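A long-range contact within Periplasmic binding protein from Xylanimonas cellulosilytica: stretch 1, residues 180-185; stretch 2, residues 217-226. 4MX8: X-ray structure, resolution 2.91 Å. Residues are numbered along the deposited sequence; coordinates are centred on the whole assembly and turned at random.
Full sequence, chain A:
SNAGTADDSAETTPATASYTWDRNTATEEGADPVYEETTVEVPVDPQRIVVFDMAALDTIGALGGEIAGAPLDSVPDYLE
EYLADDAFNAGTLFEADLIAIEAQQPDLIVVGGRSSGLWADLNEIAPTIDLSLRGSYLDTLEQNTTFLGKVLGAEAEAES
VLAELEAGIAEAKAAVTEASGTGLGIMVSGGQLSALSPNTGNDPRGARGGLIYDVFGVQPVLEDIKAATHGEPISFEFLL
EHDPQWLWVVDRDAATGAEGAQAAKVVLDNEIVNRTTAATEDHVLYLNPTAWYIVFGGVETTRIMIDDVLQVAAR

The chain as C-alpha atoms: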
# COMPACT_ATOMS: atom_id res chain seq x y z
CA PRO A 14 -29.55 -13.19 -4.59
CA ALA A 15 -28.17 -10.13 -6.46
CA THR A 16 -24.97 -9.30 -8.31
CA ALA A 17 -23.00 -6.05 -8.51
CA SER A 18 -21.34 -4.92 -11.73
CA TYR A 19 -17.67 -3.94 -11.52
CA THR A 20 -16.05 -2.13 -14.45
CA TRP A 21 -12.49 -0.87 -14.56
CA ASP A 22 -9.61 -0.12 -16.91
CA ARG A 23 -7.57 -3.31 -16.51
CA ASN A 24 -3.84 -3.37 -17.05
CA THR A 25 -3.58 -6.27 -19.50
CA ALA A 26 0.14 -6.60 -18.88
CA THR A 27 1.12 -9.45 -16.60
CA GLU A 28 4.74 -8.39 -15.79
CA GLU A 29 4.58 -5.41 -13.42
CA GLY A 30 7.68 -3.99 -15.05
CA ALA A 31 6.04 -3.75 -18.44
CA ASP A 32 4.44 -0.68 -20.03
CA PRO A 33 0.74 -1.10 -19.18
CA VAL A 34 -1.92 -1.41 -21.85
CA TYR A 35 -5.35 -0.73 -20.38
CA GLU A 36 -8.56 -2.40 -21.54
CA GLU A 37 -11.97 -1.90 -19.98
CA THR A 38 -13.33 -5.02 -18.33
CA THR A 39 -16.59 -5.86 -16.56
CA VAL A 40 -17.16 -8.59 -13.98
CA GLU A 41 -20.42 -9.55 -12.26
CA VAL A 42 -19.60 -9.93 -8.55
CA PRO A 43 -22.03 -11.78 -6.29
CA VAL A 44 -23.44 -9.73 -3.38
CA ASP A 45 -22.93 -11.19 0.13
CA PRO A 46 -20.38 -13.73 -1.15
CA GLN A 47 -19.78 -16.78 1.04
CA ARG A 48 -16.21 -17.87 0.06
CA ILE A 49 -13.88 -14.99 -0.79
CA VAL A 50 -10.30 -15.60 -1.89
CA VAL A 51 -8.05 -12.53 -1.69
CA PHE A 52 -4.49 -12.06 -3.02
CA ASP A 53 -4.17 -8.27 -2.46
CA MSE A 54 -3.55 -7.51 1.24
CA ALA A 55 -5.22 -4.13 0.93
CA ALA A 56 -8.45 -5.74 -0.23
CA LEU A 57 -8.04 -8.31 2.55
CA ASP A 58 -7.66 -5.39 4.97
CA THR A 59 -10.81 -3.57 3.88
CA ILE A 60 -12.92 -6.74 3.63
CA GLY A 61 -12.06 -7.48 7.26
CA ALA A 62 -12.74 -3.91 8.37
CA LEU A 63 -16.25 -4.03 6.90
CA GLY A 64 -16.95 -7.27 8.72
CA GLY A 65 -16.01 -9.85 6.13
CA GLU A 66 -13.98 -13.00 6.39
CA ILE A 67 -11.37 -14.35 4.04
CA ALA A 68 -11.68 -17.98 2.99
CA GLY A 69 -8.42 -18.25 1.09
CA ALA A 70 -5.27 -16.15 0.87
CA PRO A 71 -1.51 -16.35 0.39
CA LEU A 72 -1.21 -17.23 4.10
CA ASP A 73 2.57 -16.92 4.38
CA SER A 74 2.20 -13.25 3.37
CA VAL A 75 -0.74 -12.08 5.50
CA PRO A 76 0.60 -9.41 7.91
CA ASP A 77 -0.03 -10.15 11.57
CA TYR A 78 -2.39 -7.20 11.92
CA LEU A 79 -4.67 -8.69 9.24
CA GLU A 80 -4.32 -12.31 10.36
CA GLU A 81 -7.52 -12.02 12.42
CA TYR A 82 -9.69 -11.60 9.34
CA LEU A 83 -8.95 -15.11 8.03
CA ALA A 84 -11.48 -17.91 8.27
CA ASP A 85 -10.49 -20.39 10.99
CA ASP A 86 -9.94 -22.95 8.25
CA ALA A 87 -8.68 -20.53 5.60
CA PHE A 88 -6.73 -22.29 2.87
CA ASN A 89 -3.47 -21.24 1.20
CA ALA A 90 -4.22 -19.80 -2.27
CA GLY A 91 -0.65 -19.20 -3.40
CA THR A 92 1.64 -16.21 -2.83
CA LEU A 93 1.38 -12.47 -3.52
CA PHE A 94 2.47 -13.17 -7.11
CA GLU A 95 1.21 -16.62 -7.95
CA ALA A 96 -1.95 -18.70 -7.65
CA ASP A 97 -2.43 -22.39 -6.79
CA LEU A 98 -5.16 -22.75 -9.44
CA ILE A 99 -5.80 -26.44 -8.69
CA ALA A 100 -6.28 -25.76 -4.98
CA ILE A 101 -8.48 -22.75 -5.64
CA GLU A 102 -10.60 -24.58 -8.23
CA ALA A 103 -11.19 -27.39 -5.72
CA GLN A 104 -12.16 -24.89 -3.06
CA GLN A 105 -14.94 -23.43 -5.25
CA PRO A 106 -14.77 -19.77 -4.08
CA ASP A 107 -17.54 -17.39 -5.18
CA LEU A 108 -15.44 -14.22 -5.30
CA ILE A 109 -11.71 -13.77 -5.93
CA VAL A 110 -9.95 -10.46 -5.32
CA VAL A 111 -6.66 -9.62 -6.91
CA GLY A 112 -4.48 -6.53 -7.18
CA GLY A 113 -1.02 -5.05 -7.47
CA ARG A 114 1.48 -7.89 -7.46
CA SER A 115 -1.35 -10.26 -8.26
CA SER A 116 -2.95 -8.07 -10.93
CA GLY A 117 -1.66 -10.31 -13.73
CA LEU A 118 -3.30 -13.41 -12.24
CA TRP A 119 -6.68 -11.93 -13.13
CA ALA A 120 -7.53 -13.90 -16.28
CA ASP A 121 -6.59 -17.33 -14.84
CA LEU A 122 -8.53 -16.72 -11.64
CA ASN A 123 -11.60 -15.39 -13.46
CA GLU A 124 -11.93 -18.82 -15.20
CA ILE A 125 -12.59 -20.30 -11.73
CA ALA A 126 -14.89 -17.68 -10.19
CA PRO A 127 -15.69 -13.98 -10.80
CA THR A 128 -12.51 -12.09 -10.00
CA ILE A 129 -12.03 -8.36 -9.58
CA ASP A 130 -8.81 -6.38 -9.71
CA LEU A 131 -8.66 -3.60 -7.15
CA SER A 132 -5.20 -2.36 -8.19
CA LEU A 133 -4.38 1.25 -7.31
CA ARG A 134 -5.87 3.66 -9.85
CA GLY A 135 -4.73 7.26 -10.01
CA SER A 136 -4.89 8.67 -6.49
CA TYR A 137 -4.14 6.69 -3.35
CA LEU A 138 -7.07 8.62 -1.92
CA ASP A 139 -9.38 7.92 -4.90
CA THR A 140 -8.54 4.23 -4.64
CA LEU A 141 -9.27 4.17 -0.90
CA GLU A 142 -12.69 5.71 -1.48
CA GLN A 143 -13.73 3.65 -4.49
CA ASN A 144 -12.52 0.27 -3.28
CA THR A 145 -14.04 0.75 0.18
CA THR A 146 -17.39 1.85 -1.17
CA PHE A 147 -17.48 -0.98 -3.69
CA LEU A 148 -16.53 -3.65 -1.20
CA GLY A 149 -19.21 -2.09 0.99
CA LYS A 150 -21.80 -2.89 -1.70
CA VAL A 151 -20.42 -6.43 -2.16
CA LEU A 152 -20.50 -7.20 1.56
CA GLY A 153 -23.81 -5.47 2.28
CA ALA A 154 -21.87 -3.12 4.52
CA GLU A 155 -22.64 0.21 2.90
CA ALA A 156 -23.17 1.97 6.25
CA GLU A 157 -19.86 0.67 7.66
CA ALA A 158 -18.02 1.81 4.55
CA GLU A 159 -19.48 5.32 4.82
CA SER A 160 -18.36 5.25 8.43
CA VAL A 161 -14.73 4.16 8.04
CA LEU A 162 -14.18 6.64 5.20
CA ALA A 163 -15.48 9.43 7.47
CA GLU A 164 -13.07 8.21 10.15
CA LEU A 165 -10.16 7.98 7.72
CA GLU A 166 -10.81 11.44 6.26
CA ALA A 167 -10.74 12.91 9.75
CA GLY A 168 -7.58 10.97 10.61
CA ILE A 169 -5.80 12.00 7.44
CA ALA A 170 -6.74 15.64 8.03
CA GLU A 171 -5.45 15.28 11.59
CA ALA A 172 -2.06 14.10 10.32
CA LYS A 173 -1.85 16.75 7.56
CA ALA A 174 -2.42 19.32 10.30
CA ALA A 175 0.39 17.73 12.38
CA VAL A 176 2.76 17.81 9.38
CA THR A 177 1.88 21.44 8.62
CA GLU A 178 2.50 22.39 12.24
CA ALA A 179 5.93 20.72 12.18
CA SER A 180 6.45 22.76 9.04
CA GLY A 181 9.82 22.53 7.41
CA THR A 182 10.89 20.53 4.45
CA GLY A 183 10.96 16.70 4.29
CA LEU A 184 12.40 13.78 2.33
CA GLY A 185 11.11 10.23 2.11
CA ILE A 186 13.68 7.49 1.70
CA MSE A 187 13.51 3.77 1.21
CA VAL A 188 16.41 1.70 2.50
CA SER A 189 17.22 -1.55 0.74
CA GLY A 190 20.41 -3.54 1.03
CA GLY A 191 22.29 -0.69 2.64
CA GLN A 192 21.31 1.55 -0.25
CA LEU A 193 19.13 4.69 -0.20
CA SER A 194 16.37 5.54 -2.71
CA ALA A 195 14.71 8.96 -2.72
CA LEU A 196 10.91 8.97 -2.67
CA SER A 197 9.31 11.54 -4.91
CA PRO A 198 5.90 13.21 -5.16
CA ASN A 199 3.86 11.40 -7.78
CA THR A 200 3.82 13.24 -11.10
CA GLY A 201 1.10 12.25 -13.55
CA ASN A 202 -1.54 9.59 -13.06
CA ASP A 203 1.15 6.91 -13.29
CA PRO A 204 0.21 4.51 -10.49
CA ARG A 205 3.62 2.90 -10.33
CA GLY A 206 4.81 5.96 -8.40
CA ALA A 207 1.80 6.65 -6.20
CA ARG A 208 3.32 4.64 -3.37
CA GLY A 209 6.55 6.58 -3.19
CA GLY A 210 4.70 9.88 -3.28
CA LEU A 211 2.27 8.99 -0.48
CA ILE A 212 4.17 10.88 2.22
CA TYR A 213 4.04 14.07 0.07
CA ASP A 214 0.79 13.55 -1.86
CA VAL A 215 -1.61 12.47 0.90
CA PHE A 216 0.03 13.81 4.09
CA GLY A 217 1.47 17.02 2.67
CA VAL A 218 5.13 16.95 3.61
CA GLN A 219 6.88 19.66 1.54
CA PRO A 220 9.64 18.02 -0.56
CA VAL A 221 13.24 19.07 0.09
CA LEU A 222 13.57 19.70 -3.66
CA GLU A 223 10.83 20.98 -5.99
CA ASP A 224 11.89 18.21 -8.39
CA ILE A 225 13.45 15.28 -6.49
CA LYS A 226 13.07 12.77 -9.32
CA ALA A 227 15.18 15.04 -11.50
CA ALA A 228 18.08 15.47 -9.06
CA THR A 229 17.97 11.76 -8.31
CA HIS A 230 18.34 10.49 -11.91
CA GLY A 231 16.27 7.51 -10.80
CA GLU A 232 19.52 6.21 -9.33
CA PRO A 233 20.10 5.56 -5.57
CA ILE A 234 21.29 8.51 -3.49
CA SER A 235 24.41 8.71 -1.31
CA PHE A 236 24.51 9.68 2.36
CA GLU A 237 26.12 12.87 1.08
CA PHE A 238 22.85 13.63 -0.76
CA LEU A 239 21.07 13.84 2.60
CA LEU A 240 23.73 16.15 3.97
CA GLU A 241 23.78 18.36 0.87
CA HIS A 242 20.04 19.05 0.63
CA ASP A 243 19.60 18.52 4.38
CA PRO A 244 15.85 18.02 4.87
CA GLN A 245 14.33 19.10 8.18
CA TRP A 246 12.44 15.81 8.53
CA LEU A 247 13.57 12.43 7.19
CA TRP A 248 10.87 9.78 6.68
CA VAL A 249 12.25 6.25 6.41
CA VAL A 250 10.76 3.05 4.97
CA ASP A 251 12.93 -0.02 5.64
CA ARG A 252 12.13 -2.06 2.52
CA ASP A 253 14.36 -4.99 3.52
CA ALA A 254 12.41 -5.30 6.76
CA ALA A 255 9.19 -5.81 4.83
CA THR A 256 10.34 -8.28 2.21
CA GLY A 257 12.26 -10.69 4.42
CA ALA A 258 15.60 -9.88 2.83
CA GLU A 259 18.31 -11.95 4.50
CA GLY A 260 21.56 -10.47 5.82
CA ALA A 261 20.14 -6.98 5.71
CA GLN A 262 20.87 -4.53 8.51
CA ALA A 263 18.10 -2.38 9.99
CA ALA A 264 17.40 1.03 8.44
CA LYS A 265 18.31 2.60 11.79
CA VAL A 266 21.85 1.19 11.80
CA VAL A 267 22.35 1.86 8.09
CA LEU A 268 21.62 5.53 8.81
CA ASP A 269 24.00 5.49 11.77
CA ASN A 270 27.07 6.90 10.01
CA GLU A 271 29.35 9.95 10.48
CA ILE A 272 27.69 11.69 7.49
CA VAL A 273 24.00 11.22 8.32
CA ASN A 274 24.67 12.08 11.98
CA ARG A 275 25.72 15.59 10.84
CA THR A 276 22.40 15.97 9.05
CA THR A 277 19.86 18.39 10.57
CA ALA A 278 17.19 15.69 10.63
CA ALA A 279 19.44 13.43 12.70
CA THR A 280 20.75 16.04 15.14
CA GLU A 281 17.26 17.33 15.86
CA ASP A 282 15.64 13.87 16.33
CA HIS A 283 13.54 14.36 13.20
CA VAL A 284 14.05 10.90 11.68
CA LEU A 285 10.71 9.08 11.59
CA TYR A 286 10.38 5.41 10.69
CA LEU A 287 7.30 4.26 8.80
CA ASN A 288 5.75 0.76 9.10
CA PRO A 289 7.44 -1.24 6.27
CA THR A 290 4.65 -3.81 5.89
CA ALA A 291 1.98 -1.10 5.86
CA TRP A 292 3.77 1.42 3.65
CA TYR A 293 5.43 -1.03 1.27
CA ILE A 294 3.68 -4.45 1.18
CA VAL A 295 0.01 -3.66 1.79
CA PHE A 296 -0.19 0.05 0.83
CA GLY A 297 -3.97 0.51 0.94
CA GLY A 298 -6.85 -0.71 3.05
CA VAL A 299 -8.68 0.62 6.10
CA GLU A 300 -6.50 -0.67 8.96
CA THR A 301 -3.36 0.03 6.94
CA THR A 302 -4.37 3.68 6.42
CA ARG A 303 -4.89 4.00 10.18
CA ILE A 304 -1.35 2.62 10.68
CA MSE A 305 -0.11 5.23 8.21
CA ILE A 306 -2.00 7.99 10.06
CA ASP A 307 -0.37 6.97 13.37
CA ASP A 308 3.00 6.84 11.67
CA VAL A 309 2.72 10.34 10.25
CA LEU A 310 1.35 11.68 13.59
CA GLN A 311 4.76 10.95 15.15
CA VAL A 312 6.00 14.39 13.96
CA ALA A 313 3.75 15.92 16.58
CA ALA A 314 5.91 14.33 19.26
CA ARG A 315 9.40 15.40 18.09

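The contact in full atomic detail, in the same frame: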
# COMPACT_ATOMS: atom_id res chain seq x y z
N SER A 180 5.92 22.06 10.19
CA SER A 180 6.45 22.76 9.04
C SER A 180 7.71 22.10 8.49
O SER A 180 7.88 20.86 8.52
CB SER A 180 6.72 24.23 9.34
OG SER A 180 6.76 24.99 8.14
N GLY A 181 8.57 22.96 7.97
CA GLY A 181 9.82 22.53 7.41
C GLY A 181 9.65 21.78 6.12
O GLY A 181 8.56 21.64 5.57
N THR A 182 10.79 21.31 5.65
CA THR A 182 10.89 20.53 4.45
C THR A 182 11.13 19.05 4.84
O THR A 182 11.68 18.77 5.92
CB THR A 182 12.07 21.06 3.65
OG1 THR A 182 12.11 20.40 2.39
CG2 THR A 182 13.40 20.83 4.38
N GLY A 183 10.73 18.11 3.99
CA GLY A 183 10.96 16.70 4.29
C GLY A 183 11.46 15.88 3.11
O GLY A 183 11.35 16.31 1.96
N LEU A 184 12.01 14.71 3.39
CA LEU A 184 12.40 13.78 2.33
C LEU A 184 12.06 12.36 2.74
O LEU A 184 12.39 11.94 3.85
CB LEU A 184 13.90 13.88 2.03
CG LEU A 184 14.37 12.92 0.93
CD1 LEU A 184 13.82 13.37 -0.41
CD2 LEU A 184 15.87 12.81 0.89
N GLY A 185 11.38 11.63 1.86
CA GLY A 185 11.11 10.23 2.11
C GLY A 185 12.19 9.36 1.48
O GLY A 185 12.57 9.54 0.31
N GLY A 217 1.12 15.63 2.87
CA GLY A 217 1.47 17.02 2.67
C GLY A 217 2.83 17.50 3.11
O GLY A 217 3.05 18.70 3.23
N VAL A 218 3.75 16.58 3.36
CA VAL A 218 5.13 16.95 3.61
C VAL A 218 5.67 17.72 2.39
O VAL A 218 5.56 17.24 1.25
CB VAL A 218 5.99 15.69 3.81
CG1 VAL A 218 7.46 16.05 3.91
CG2 VAL A 218 5.54 14.94 5.06
N GLN A 219 6.22 18.91 2.61
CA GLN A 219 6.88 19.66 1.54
C GLN A 219 8.22 19.03 1.15
O GLN A 219 9.09 18.85 1.99
CB GLN A 219 7.10 21.11 1.98
CG GLN A 219 7.89 21.98 1.00
CD GLN A 219 7.80 23.48 1.34
OE1 GLN A 219 6.81 23.94 1.92
NE2 GLN A 219 8.84 24.24 0.98
N PRO A 220 8.40 18.69 -0.13
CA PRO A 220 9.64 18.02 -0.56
C PRO A 220 10.86 18.93 -0.43
O PRO A 220 10.79 20.12 -0.70
CB PRO A 220 9.40 17.73 -2.05
CG PRO A 220 7.96 17.98 -2.29
CD PRO A 220 7.50 18.96 -1.26
N VAL A 221 11.98 18.34 -0.04
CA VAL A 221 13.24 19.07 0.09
C VAL A 221 13.70 19.73 -1.22
O VAL A 221 14.39 20.74 -1.19
CB VAL A 221 14.34 18.16 0.66
CG1 VAL A 221 14.88 17.27 -0.42
CG2 VAL A 221 15.44 18.98 1.30
N LEU A 222 13.29 19.16 -2.34
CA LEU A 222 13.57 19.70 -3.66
C LEU A 222 12.26 19.75 -4.45
O LEU A 222 11.44 18.82 -4.35
CB LEU A 222 14.58 18.81 -4.38
CG LEU A 222 15.96 18.71 -3.75
CD1 LEU A 222 16.84 17.67 -4.43
CD2 LEU A 222 16.60 20.08 -3.80
N GLU A 223 12.06 20.82 -5.22
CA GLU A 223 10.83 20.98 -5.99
C GLU A 223 10.72 19.92 -7.08
O GLU A 223 9.61 19.62 -7.54
CB GLU A 223 10.71 22.39 -6.58
CG GLU A 223 11.91 22.81 -7.42
CD GLU A 223 11.79 24.22 -7.97
OE1 GLU A 223 12.78 24.72 -8.56
OE2 GLU A 223 10.70 24.83 -7.82
N ASP A 224 11.86 19.36 -7.48
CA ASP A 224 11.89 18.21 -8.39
C ASP A 224 12.93 17.16 -7.95
O ASP A 224 14.06 17.14 -8.45
CB ASP A 224 12.16 18.67 -9.82
CG ASP A 224 11.63 17.70 -10.86
OD1 ASP A 224 11.06 18.18 -11.87
OD2 ASP A 224 11.78 16.47 -10.68
N ILE A 225 12.54 16.29 -7.02
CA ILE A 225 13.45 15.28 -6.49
C ILE A 225 13.85 14.28 -7.56
O ILE A 225 15.03 13.96 -7.71
CB ILE A 225 12.85 14.53 -5.29
CG1 ILE A 225 12.62 15.50 -4.13
CG2 ILE A 225 13.75 13.38 -4.86
CD1 ILE A 225 11.81 14.91 -3.00
N LYS A 226 12.86 13.78 -8.29
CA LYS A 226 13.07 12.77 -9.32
C LYS A 226 14.20 13.18 -10.25
O LYS A 226 15.09 12.38 -10.58
CB LYS A 226 11.78 12.55 -10.12
CG LYS A 226 11.57 11.11 -10.57
CD LYS A 226 10.11 10.88 -10.88
CE LYS A 226 9.82 9.40 -11.07
NZ LYS A 226 8.35 9.13 -11.20
O HOH W 1 6.55 19.66 5.42

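The two stretches meet through a single beta bridge between Gly-183 and Pro-220, whose CA atoms lie 5.2 Å apart. Two backbone hydrogen bonds hold it. Gly-183 N donates to Gln-219 O at 2.7 Å, with a nearly straight N-H...O angle of 164°. Val-221 N donates to Gly-183 O at 2.9 Å, with a more bent angle of 130°. Gly-183 therefore uses both its NH and its carbonyl, and its partners are the residues before and after Pro-220. Proline nitrogen has no hydrogen, but this pattern asks for none: both bonds use the neighbours of Pro-220.

Two CA-H...O contacts accompany these bonds. Pro-220 CA lies 3.5 Å from Gly-183 O, and Thr-182 CA lies 3.5 Å from Gln-219 O. Thr-182 OG1 also donates a weak hydrogen bond to Gln-219 O at 3.4 Å. The position of this hydroxyl is less certain, because OG1 is modelled too close to Val-221 CA.

One water extends the link beyond the bridge. The water O donates to Gly-181 O at 2.8 Å and accepts from Gln-219 N at 2.9 Å. It thus joins two backbone groups that do not bond directly to each other.

Close packing occurs at Gly-183. Gly-183 CA lies 3.6 Å from Val-218 CG1. An ideal CB on Gly-183 would lie 2.4 Å from Val-218 CG1 and would clash, so the missing side chain leaves room for Val-218 CG1.

The apolar contacts centre on Leu-184. Its CA-to-CB bond points sideways, but the end of the side chain comes nearer to stretch 2. Leu-184 CD1 lies 3.6 Å from Ile-225 CD1 and 4.0 Å from Val-221 CG1. These are van der Waals contacts between hydrocarbon groups. They place Ile-225, the first residue of the helix, against the strand residue Leu-184.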